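Precorrin-6Y C5,15-methyltransferase (Decarboxylating) (Geobacter metallireducens, PDB 3E05) probably methylates and decarboxylates precorrin-6Y, using S-adenosylmethionine, in adenosylcobalamin biosynthesis, the chain here being the C-terminal domain of a longer protein. Local coordinates at residues V162-V167 with Y188-W193; D108-F113 with R131-G136; E57-M62 with F87-V92; A49-V54 with L77-D82. One frame throughout, in Å; residues are numbered along the deposited sequence. Where two conformers were deposited one is given.

Interaction 1 of 4, residues V162-V167 with Y188-W193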
# COMPACT_ATOMS: atom_id res chain seq x y z
N VAL D 162 13.06 9.77 -15.98
CA VAL D 162 12.66 9.76 -14.57
C VAL D 162 11.69 8.59 -14.29
O VAL D 162 10.71 8.41 -15.01
CB VAL D 162 12.04 11.13 -14.12
CG1 VAL D 162 11.52 11.09 -12.67
CG2 VAL D 162 13.05 12.27 -14.27
N GLU D 163 12.01 7.79 -13.28
CA GLU D 163 11.08 6.81 -12.74
C GLU D 163 10.67 7.28 -11.35
O GLU D 163 11.50 7.80 -10.60
CB GLU D 163 11.75 5.44 -12.64
CG GLU D 163 10.93 4.39 -11.85
CD GLU D 163 11.72 3.17 -11.50
OE1 GLU D 163 11.98 2.36 -12.41
OE2 GLU D 163 12.09 3.00 -10.32
N VAL D 164 9.40 7.09 -11.00
CA VAL D 164 8.94 7.32 -9.63
C VAL D 164 8.43 6.00 -9.08
O VAL D 164 7.60 5.36 -9.71
CB VAL D 164 7.81 8.37 -9.58
CG1 VAL D 164 7.42 8.66 -8.13
CG2 VAL D 164 8.21 9.64 -10.32
N ALA D 165 8.93 5.60 -7.91
CA ALA D 165 8.46 4.38 -7.24
C ALA D 165 7.91 4.72 -5.85
O ALA D 165 8.64 5.19 -4.97
CB ALA D 165 9.57 3.35 -7.14
N CYS D 166 6.61 4.50 -5.66
CA CYS D 166 6.00 4.76 -4.36
C CYS D 166 6.04 3.48 -3.57
O CYS D 166 5.47 2.46 -3.98
CB CYS D 166 4.56 5.26 -4.49
SG CYS D 166 3.85 5.65 -2.88
N VAL D 167 6.74 3.55 -2.45
CA VAL D 167 7.01 2.37 -1.64
C VAL D 167 6.24 2.48 -0.34
O VAL D 167 6.42 3.42 0.42
CB VAL D 167 8.54 2.18 -1.38
CG1 VAL D 167 8.80 1.07 -0.34
CG2 VAL D 167 9.27 1.88 -2.70
N TYR D 188 8.19 8.31 -1.90
CA TYR D 188 8.33 8.31 -3.34
C TYR D 188 9.82 8.35 -3.67
O TYR D 188 10.48 9.34 -3.38
CB TYR D 188 7.64 9.54 -3.93
CG TYR D 188 6.14 9.47 -3.80
CD1 TYR D 188 5.37 8.88 -4.81
CD2 TYR D 188 5.49 9.95 -2.66
CE1 TYR D 188 3.96 8.83 -4.71
CE2 TYR D 188 4.09 9.87 -2.52
CZ TYR D 188 3.34 9.31 -3.56
OH TYR D 188 1.97 9.22 -3.43
N ILE D 189 10.32 7.25 -4.23
CA ILE D 189 11.72 7.16 -4.63
C ILE D 189 11.83 7.52 -6.11
O ILE D 189 11.37 6.79 -7.00
CB ILE D 189 12.30 5.76 -4.35
CG1 ILE D 189 12.18 5.46 -2.84
CG2 ILE D 189 13.74 5.64 -4.86
CD1 ILE D 189 12.43 4.03 -2.45
N ILE D 190 12.46 8.67 -6.36
CA ILE D 190 12.59 9.22 -7.71
C ILE D 190 14.00 8.95 -8.23
O ILE D 190 14.97 9.37 -7.61
CB ILE D 190 12.32 10.74 -7.69
CG1 ILE D 190 10.95 11.03 -7.07
CG2 ILE D 190 12.44 11.33 -9.10
CD1 ILE D 190 10.73 12.46 -6.66
N THR D 191 14.10 8.24 -9.35
CA THR D 191 15.37 7.92 -10.00
C THR D 191 15.47 8.59 -11.36
O THR D 191 14.56 8.48 -12.18
CB THR D 191 15.56 6.40 -10.09
OG1 THR D 191 15.34 5.83 -8.80
CG2 THR D 191 16.99 6.05 -10.56
N ALA D 192 16.58 9.27 -11.59
CA ALA D 192 16.78 10.03 -12.83
C ALA D 192 18.15 9.75 -13.41
O ALA D 192 19.15 9.74 -12.69
CB ALA D 192 16.59 11.50 -12.57
N TRP D 193 18.18 9.50 -14.71
CA TRP D 193 19.42 9.19 -15.40
C TRP D 193 19.27 9.64 -16.84
O TRP D 193 18.15 9.93 -17.29
CB TRP D 193 19.76 7.69 -15.32
CG TRP D 193 18.79 6.79 -16.06
CD1 TRP D 193 18.99 6.20 -17.28
CD2 TRP D 193 17.46 6.40 -15.65
NE1 TRP D 193 17.89 5.47 -17.64
CE2 TRP D 193 16.93 5.57 -16.67
CE3 TRP D 193 16.68 6.67 -14.52
CZ2 TRP D 193 15.65 5.01 -16.59
CZ3 TRP D 193 15.38 6.11 -14.45
CH2 TRP D 193 14.89 5.29 -15.47
O HOH W 1 12.76 5.06 -8.40

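Interaction 2 of 4, residues D108-F113 with R131-G136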
# COMPACT_ATOMS: atom_id res chain seq x y z
N ASP D 108 33.51 15.88 -8.83
CA ASP D 108 32.34 15.56 -9.64
C ASP D 108 31.74 14.21 -9.26
O ASP D 108 32.47 13.24 -9.02
CB ASP D 108 32.67 15.60 -11.13
CG ASP D 108 33.08 16.98 -11.59
OD1 ASP D 108 33.27 17.87 -10.74
OD2 ASP D 108 33.22 17.18 -12.81
N PRO D 109 30.40 14.16 -9.14
CA PRO D 109 29.74 12.96 -8.65
C PRO D 109 29.30 12.00 -9.76
O PRO D 109 28.91 12.44 -10.85
CB PRO D 109 28.54 13.52 -7.91
CG PRO D 109 28.16 14.77 -8.71
CD PRO D 109 29.43 15.24 -9.41
N ASP D 110 29.40 10.71 -9.48
CA ASP D 110 28.79 9.69 -10.30
C ASP D 110 27.34 9.48 -9.84
O ASP D 110 26.50 9.08 -10.63
CB ASP D 110 29.54 8.37 -10.13
CG ASP D 110 30.95 8.43 -10.68
OD1 ASP D 110 31.09 8.50 -11.91
OD2 ASP D 110 31.92 8.39 -9.89
N ARG D 111 27.09 9.72 -8.56
CA ARG D 111 25.83 9.33 -7.91
C ARG D 111 25.46 10.45 -6.95
O ARG D 111 26.30 10.93 -6.18
CB ARG D 111 26.01 8.01 -7.14
CG ARG D 111 26.36 6.79 -7.98
CD ARG D 111 25.30 6.52 -9.03
NE ARG D 111 25.52 5.27 -9.76
CZ ARG D 111 26.18 5.18 -10.92
NH1 ARG D 111 26.69 6.26 -11.50
NH2 ARG D 111 26.33 4.00 -11.49
N VAL D 112 24.22 10.94 -7.03
CA VAL D 112 23.77 11.91 -6.06
C VAL D 112 22.44 11.46 -5.48
O VAL D 112 21.52 11.14 -6.23
CB VAL D 112 23.62 13.32 -6.66
CG1 VAL D 112 23.04 14.27 -5.63
CG2 VAL D 112 24.97 13.86 -7.13
N PHE D 113 22.40 11.39 -4.16
CA PHE D 113 21.15 11.20 -3.42
C PHE D 113 20.78 12.52 -2.79
O PHE D 113 21.60 13.17 -2.14
CB PHE D 113 21.25 10.10 -2.36
CG PHE D 113 20.00 9.96 -1.53
CD1 PHE D 113 18.79 9.58 -2.14
CD2 PHE D 113 20.00 10.25 -0.16
CE1 PHE D 113 17.59 9.47 -1.37
CE2 PHE D 113 18.82 10.13 0.60
CZ PHE D 113 17.62 9.73 -0.01
N ARG D 131 27.29 19.25 -12.84
CA ARG D 131 28.45 18.49 -12.37
C ARG D 131 28.39 16.99 -12.66
O ARG D 131 29.44 16.33 -12.64
CB ARG D 131 28.62 18.70 -10.87
CG ARG D 131 28.77 20.17 -10.42
CD ARG D 131 30.18 20.75 -10.63
NE ARG D 131 31.23 19.85 -10.14
CZ ARG D 131 31.63 19.76 -8.88
NH1 ARG D 131 31.09 20.51 -7.93
NH2 ARG D 131 32.59 18.90 -8.57
N LEU D 132 27.19 16.44 -12.90
CA LEU D 132 27.01 14.98 -12.91
C LEU D 132 27.77 14.30 -14.04
O LEU D 132 27.63 14.68 -15.20
CB LEU D 132 25.52 14.60 -12.97
CG LEU D 132 25.19 13.13 -12.67
CD1 LEU D 132 25.32 12.84 -11.18
CD2 LEU D 132 23.79 12.76 -13.19
N LYS D 133 28.57 13.30 -13.66
CA LYS D 133 29.39 12.55 -14.62
C LYS D 133 28.57 11.71 -15.59
O LYS D 133 27.38 11.48 -15.38
CB LYS D 133 30.42 11.69 -13.88
CG LYS D 133 31.46 12.50 -13.12
CD LYS D 133 32.25 11.64 -12.14
CE LYS D 133 33.33 10.81 -12.83
NZ LYS D 133 33.99 9.88 -11.87
N SER D 134 29.23 11.29 -16.67
CA SER D 134 28.63 10.42 -17.68
C SER D 134 28.17 9.13 -17.01
O SER D 134 28.85 8.62 -16.11
CB SER D 134 29.64 10.12 -18.78
OG SER D 134 29.03 9.38 -19.82
N GLU D 135 27.01 8.63 -17.43
CA GLU D 135 26.34 7.47 -16.82
C GLU D 135 25.98 7.68 -15.34
O GLU D 135 25.84 6.72 -14.58
CB GLU D 135 27.17 6.19 -16.99
CG GLU D 135 27.44 5.79 -18.42
CD GLU D 135 28.34 4.57 -18.50
OE1 GLU D 135 29.55 4.69 -18.19
OE2 GLU D 135 27.84 3.49 -18.87
N GLY D 136 25.82 8.95 -14.95
CA GLY D 136 25.44 9.30 -13.58
C GLY D 136 24.00 8.91 -13.26
O GLY D 136 23.21 8.68 -14.16
O HOH W 2 31.31 16.52 -14.68
O HOH W 3 29.03 7.30 -13.39

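Interaction 3 of 4, residues E57-M62 with F87-V92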
# COMPACT_ATOMS: atom_id res chain seq x y z
N GLU D 57 25.45 3.03 4.71
CA GLU D 57 25.27 1.77 3.98
C GLU D 57 25.83 1.79 2.54
O GLU D 57 26.38 0.79 2.07
CB GLU D 57 23.80 1.28 4.06
CG GLU D 57 23.43 0.80 5.46
CD GLU D 57 22.07 0.18 5.55
OE1 GLU D 57 21.40 0.04 4.50
OE2 GLU D 57 21.64 -0.16 6.67
N ALA D 58 25.76 2.94 1.87
CA ALA D 58 26.44 3.15 0.58
C ALA D 58 27.95 2.90 0.68
O ALA D 58 28.55 2.33 -0.24
CB ALA D 58 26.21 4.55 0.10
N SER D 59 28.53 3.35 1.79
CA SER D 59 29.96 3.20 2.04
C SER D 59 30.35 1.74 2.24
O SER D 59 31.46 1.34 1.88
CB SER D 59 30.40 4.08 3.22
OG SER D 59 30.18 3.44 4.46
N ASN D 60 29.43 0.95 2.80
CA ASN D 60 29.64 -0.48 2.92
C ASN D 60 29.65 -1.17 1.55
O ASN D 60 30.38 -2.15 1.33
CB ASN D 60 28.59 -1.11 3.82
CG ASN D 60 28.78 -0.76 5.28
OD1 ASN D 60 29.84 -0.29 5.69
ND2 ASN D 60 27.76 -1.01 6.08
N LEU D 61 28.84 -0.63 0.63
CA LEU D 61 28.70 -1.17 -0.73
C LEU D 61 29.80 -0.68 -1.66
O LEU D 61 30.05 -1.30 -2.70
CB LEU D 61 27.35 -0.77 -1.33
CG LEU D 61 26.03 -1.25 -0.70
CD1 LEU D 61 24.84 -0.56 -1.37
CD2 LEU D 61 25.90 -2.71 -0.82
N MET D 62 30.41 0.45 -1.30
CA MET D 62 31.54 1.00 -2.05
C MET D 62 32.72 1.25 -1.11
O MET D 62 33.00 2.41 -0.80
CB MET D 62 31.16 2.31 -2.75
CG MET D 62 29.99 2.23 -3.71
SD MET D 62 29.70 3.77 -4.60
CE MET D 62 29.34 4.92 -3.28
N PHE D 87 29.79 3.25 13.01
CA PHE D 87 29.66 2.26 11.95
C PHE D 87 30.91 2.14 11.10
O PHE D 87 30.94 1.37 10.13
CB PHE D 87 28.42 2.54 11.10
CG PHE D 87 27.15 2.41 11.87
CD1 PHE D 87 26.69 1.16 12.27
CD2 PHE D 87 26.41 3.54 12.22
CE1 PHE D 87 25.52 1.04 13.00
CE2 PHE D 87 25.24 3.43 12.95
CZ PHE D 87 24.78 2.16 13.34
N VAL D 88 31.93 2.90 11.49
CA VAL D 88 33.24 2.95 10.83
C VAL D 88 33.09 3.25 9.33
O VAL D 88 33.53 2.49 8.46
CB VAL D 88 34.12 1.69 11.12
CG1 VAL D 88 35.57 1.99 10.84
CG2 VAL D 88 33.97 1.22 12.57
N ALA D 89 32.42 4.36 9.04
CA ALA D 89 32.21 4.79 7.67
C ALA D 89 33.29 5.80 7.34
O ALA D 89 33.01 7.00 7.25
CB ALA D 89 30.82 5.39 7.50
N ARG D 90 34.52 5.31 7.18
CA ARG D 90 35.69 6.18 7.05
C ARG D 90 35.77 6.87 5.71
O ARG D 90 36.38 7.94 5.59
CB ARG D 90 36.99 5.41 7.30
CG ARG D 90 36.94 4.46 8.48
CD ARG D 90 37.31 5.10 9.80
NE ARG D 90 38.69 5.60 9.81
CZ ARG D 90 39.26 6.19 10.85
NH1 ARG D 90 38.60 6.36 11.99
NH2 ARG D 90 40.51 6.62 10.75
N ASN D 91 35.15 6.26 4.70
CA ASN D 91 35.16 6.84 3.35
C ASN D 91 34.01 7.83 3.09
O ASN D 91 33.79 8.28 1.97
CB ASN D 91 35.25 5.76 2.26
CG ASN D 91 34.12 4.73 2.33
OD1 ASN D 91 33.62 4.39 3.41
ND2 ASN D 91 33.74 4.21 1.18
N VAL D 92 33.30 8.16 4.16
CA VAL D 92 32.34 9.26 4.15
C VAL D 92 32.98 10.51 4.76
O VAL D 92 33.47 10.48 5.90
CB VAL D 92 31.05 8.91 4.93
CG1 VAL D 92 30.08 10.07 4.88
CG2 VAL D 92 30.40 7.63 4.36

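Interaction 4 of 4, residues A49-V54 with L77-D82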
# COMPACT_ATOMS: atom_id res chain seq x y z
N ALA D 49 21.99 15.00 4.43
CA ALA D 49 22.29 13.64 4.90
C ALA D 49 21.48 13.16 6.10
O ALA D 49 21.23 11.95 6.24
CB ALA D 49 23.78 13.46 5.14
N GLY D 50 21.04 14.09 6.94
CA GLY D 50 20.19 13.76 8.10
C GLY D 50 21.00 13.04 9.15
O GLY D 50 21.78 13.66 9.85
N SER D 51 20.82 11.73 9.23
CA SER D 51 21.61 10.88 10.13
C SER D 51 22.70 10.12 9.38
O SER D 51 23.47 9.35 9.97
CB SER D 51 20.69 9.92 10.87
OG SER D 51 19.85 10.67 11.73
N ALA D 52 22.75 10.36 8.07
CA ALA D 52 23.72 9.76 7.15
C ALA D 52 23.59 8.25 6.98
O ALA D 52 24.53 7.61 6.53
CB ALA D 52 25.19 10.19 7.48
N SER D 53 22.40 7.70 7.25
CA SER D 53 22.19 6.25 7.12
C SER D 53 22.37 5.75 5.69
O SER D 53 22.88 4.65 5.48
CB SER D 53 20.83 5.83 7.69
OG SER D 53 19.77 6.27 6.87
N VAL D 54 21.97 6.56 4.71
CA VAL D 54 22.16 6.24 3.29
C VAL D 54 23.65 6.24 2.97
O VAL D 54 24.16 5.27 2.42
CB VAL D 54 21.41 7.22 2.36
CG1 VAL D 54 21.63 6.87 0.87
CG2 VAL D 54 19.90 7.24 2.72
N LEU D 77 24.32 17.35 12.45
CA LEU D 77 25.77 17.20 12.29
C LEU D 77 26.38 16.32 13.38
O LEU D 77 27.27 15.50 13.10
CB LEU D 77 26.46 18.55 12.27
CG LEU D 77 26.27 19.46 11.06
CD1 LEU D 77 26.80 20.83 11.43
CD2 LEU D 77 26.95 18.92 9.82
N GLY D 78 25.90 16.49 14.61
CA GLY D 78 26.33 15.68 15.74
C GLY D 78 25.91 14.23 15.62
O GLY D 78 26.70 13.32 15.96
N PHE D 79 24.68 14.00 15.13
CA PHE D 79 24.19 12.65 14.81
C PHE D 79 25.13 11.99 13.82
O PHE D 79 25.57 10.86 14.03
CB PHE D 79 22.78 12.69 14.18
CG PHE D 79 21.69 13.18 15.08
CD1 PHE D 79 21.72 12.94 16.45
CD2 PHE D 79 20.59 13.85 14.55
CE1 PHE D 79 20.67 13.39 17.28
CE2 PHE D 79 19.55 14.30 15.36
CZ PHE D 79 19.59 14.06 16.72
N ILE D 80 25.45 12.70 12.74
CA ILE D 80 26.31 12.18 11.67
C ILE D 80 27.69 11.79 12.20
O ILE D 80 28.06 10.62 12.12
CB ILE D 80 26.40 13.14 10.45
CG1 ILE D 80 25.01 13.32 9.82
CG2 ILE D 80 27.36 12.56 9.41
CD1 ILE D 80 24.94 14.38 8.74
N ARG D 81 28.40 12.76 12.79
CA ARG D 81 29.66 12.53 13.48
C ARG D 81 29.64 11.27 14.34
O ARG D 81 30.53 10.42 14.20
CB ARG D 81 29.99 13.75 14.36
CG ARG D 81 31.47 13.99 14.60
CD ARG D 81 31.72 15.33 15.30
NE ARG D 81 31.25 16.48 14.52
CZ ARG D 81 30.20 17.24 14.84
NH1 ARG D 81 29.50 16.99 15.95
NH2 ARG D 81 29.85 18.26 14.06
N ASP D 82 28.62 11.13 15.19
CA ASP D 82 28.47 9.95 16.05
C ASP D 82 28.27 8.67 15.24
O ASP D 82 28.88 7.64 15.52
CB ASP D 82 27.30 10.12 17.03
CG ASP D 82 27.60 11.09 18.16
OD1 ASP D 82 28.67 11.74 18.15
OD2 ASP D 82 26.74 11.21 19.06

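Interaction 1 of 4, residues V162-V167 with Y188-W193
Cys166 lays its SG over one face of the Tyr188 ring, 3.6 Å above the plane and offset toward the rim, in a sulfur-aromatic contact. Near the plane of the same ring, Val164 CG1 meets the edge at CD1 (3.9 Å). Cys166 holds SG anti to the backbone N (chi1 -177°), and its CB adds a second touch at 3.6 Å from Tyr188 CE1. At the other end, the Trp193 ring approaches the opposing strand obliquely, its CZ3 4.1 Å from Glu163 CB.

Between the rings, two antiparallel strands are joined by four backbone hydrogen bonds, reciprocal between Glu163 and Thr191 and between Ala165 and Ile189. On the Tyr188 face, Val162 CG1 touches Ile190 CG2 at 3.7 Å, while Val162 CG2 reaches Ala192 CB. The opposite face carries Val167 CG2 against Ile189 CD1 (3.8 Å). There a water donates to Glu163 OE2 and to Ile189 O (2.6 Å) and accepts from Thr191 OG1, tying that hydroxyl to a carboxylate that also pairs with Lys35.

This beta hairpin closes the sheet within the chain, as expected of the antiparallel hairpin at this edge of the class I methyltransferase fold, and strand 180-193 continues it to strand 137-142. Helix 26-35 packs on the Ile189 face and helix 145-157 on the Tyr188 face. Beyond Val164-Val167 the sheet runs on into an antiparallel strand of the second subunit, and Tyr188 OH is hydrogen-bonded to Tyr188 OH of the third.

Interaction 2 of 4, residues D108-F113 with R131-G136
Arg131 bends at chi2 (-80°) and again at chi3 (-47°), which sets NE beside Asp108; the edge of the guanidinium meets OD1. That oxygen lies nearly in the guanidinium plane yet is met from above the carboxylate plane, the two planes being 62° apart. Arg131 NE donates to Asp108 OD1 at 2.9 Å in this salt bridge; the 2.5 Å from Arg131 NH2 to the same OD1 is too short to trust in detail. Arg131 also spans to the carbonyls of Leu103 (NH1) and Leu106 (NH2), and a leucine in its place would probably leave the Asp108 carboxylate without its charged mate and the two carbonyls without these donors. A water bridges Asp108 OD2 and Arg131 O.

Here helix 121-131 ends and the chain turns into strand 137-142, completing a beta-alpha-beta crossover from the parallel neighbour 111-114. The link is a type II turn from Lys133 to Gly136. Lys133 N donates to Pro109 O (3.0 Å), and Gly136 CA sits 3.1 Å from Asp110 O in a CA-H...O contact. Leu132 CD1 packs on Pro109 CG and Val112 CG2, both at 4.2 Å. In the modelled conformer Lys133 NZ makes a weak, doubtful salt bridge to Asp110, whose OD2 is bonded to Val43 N.

Interaction 3 of 4, residues E57-M62 with F87-V92
Ser59, on the last turn of helix 53-61, meets Ala89, Asn91 and Val92 in a small, buried contact between a helix and the loop that leads into strand 92-96. The serine stands with OG between the backbone N and the carbonyl carbon (chi1 84°). Its hydroxyl is hydrogen-bonded back to Ile56 O, within its own helix, and Ser59 OG packs on Ala89 CB at 3.7 Å. The methylene does more of the work: Ser59 CB lies 3.2 Å from Asn91 OD1 and 3.7 Å from Val92 CG2.

Asn91 turns the other end of its amide toward the end of the helix. Asn91 ND2 is 2.8 Å from Met62 O, the carbonyl of the first residue beyond the helix, and is hydrogen-bonded to Gly65 O. One amide group thus faces both the helix and the loop that follows it.

Ile67 of strand 66-71 packs against Ser59, Met62 and Asn91. Helix 74-86 stops in a Schellman motif, with Val88 at positive phi, and a type I turn from Ala89 to Val92 follows. Together they link helix 74-86 to parallel strand 92-96, in the alternating strand-helix half of a Rossmann-like methyltransferase fold.

Interaction 4 of 4, residues A49-V54 with L77-D82
Apolar packing carries this contact, with Ile80 of helix 74-86 set against the loop 49-52. Ile80 CG1 lies anti to the carbonyl carbon (chi1 -62°), and the chain runs on extended from there (chi2 172°), which carries Ile80 CD1 to Ala49 CB (3.9 Å). The other branch, Ile80 CG2, is anti to the backbone N and touches Ala52 CB at 3.7 Å.

A carbonyl also rests on aliphatic carbon: Gly50 O is 3.2 Å from Ile80 CG1 and 3.4 Å from Ile80 CD1. An alanine at Ile80 would probably open a gap where CG1, CG2 and CD1 met Ala49, Gly50 and Ala52.

The hydrogen bonds run within the loop or to its surroundings. Ala52 N donates to Ala49 O (2.9 Å), closing a type II' turn in which Gly50 has positive phi (72°), a value that favours glycine. Gly50 N is bonded to Glu71 OE1 and Ser51 O to Asn83 ND2 further along the same helix as Ile80, and Ser51 OG is held by Thr18 and Ala17. Phe79, one residue before Ile80, comes near this hydroxyl more loosely, its CD2 4.3 Å from Ser51 OG.

A glycine-containing loop between strand 43-47 and helix 53-61, with the acidic Glu71 at the end of the adjacent strand 66-71, is a hallmark of the cofactor-binding region in class I S-adenosylmethionine-dependent methyltransferases, and this loop probably serves likewise.

How the interactions relate
Interactions 3 and 4 come first along the chain and alternate, both using helix 53-61: 49-54 leads into the helix and 57-62 closes it, and their centres lie about 12 Å apart. Interaction 2 follows, about 22 Å centre to centre from interaction 4 but touching it where Phe113 CE2 meets Val54 CG2 at 3.7 Å. Interaction 1 comes last, on the far side of the chain's centre from interactions 3 and 4. It meets interaction 2 at Trp193 CB and Gly136 O, and both reach the one mixed sheet. The probable cofactor end of the sheet thus lies across the centre from the hairpin, where the sheet passes into a neighbouring subunit.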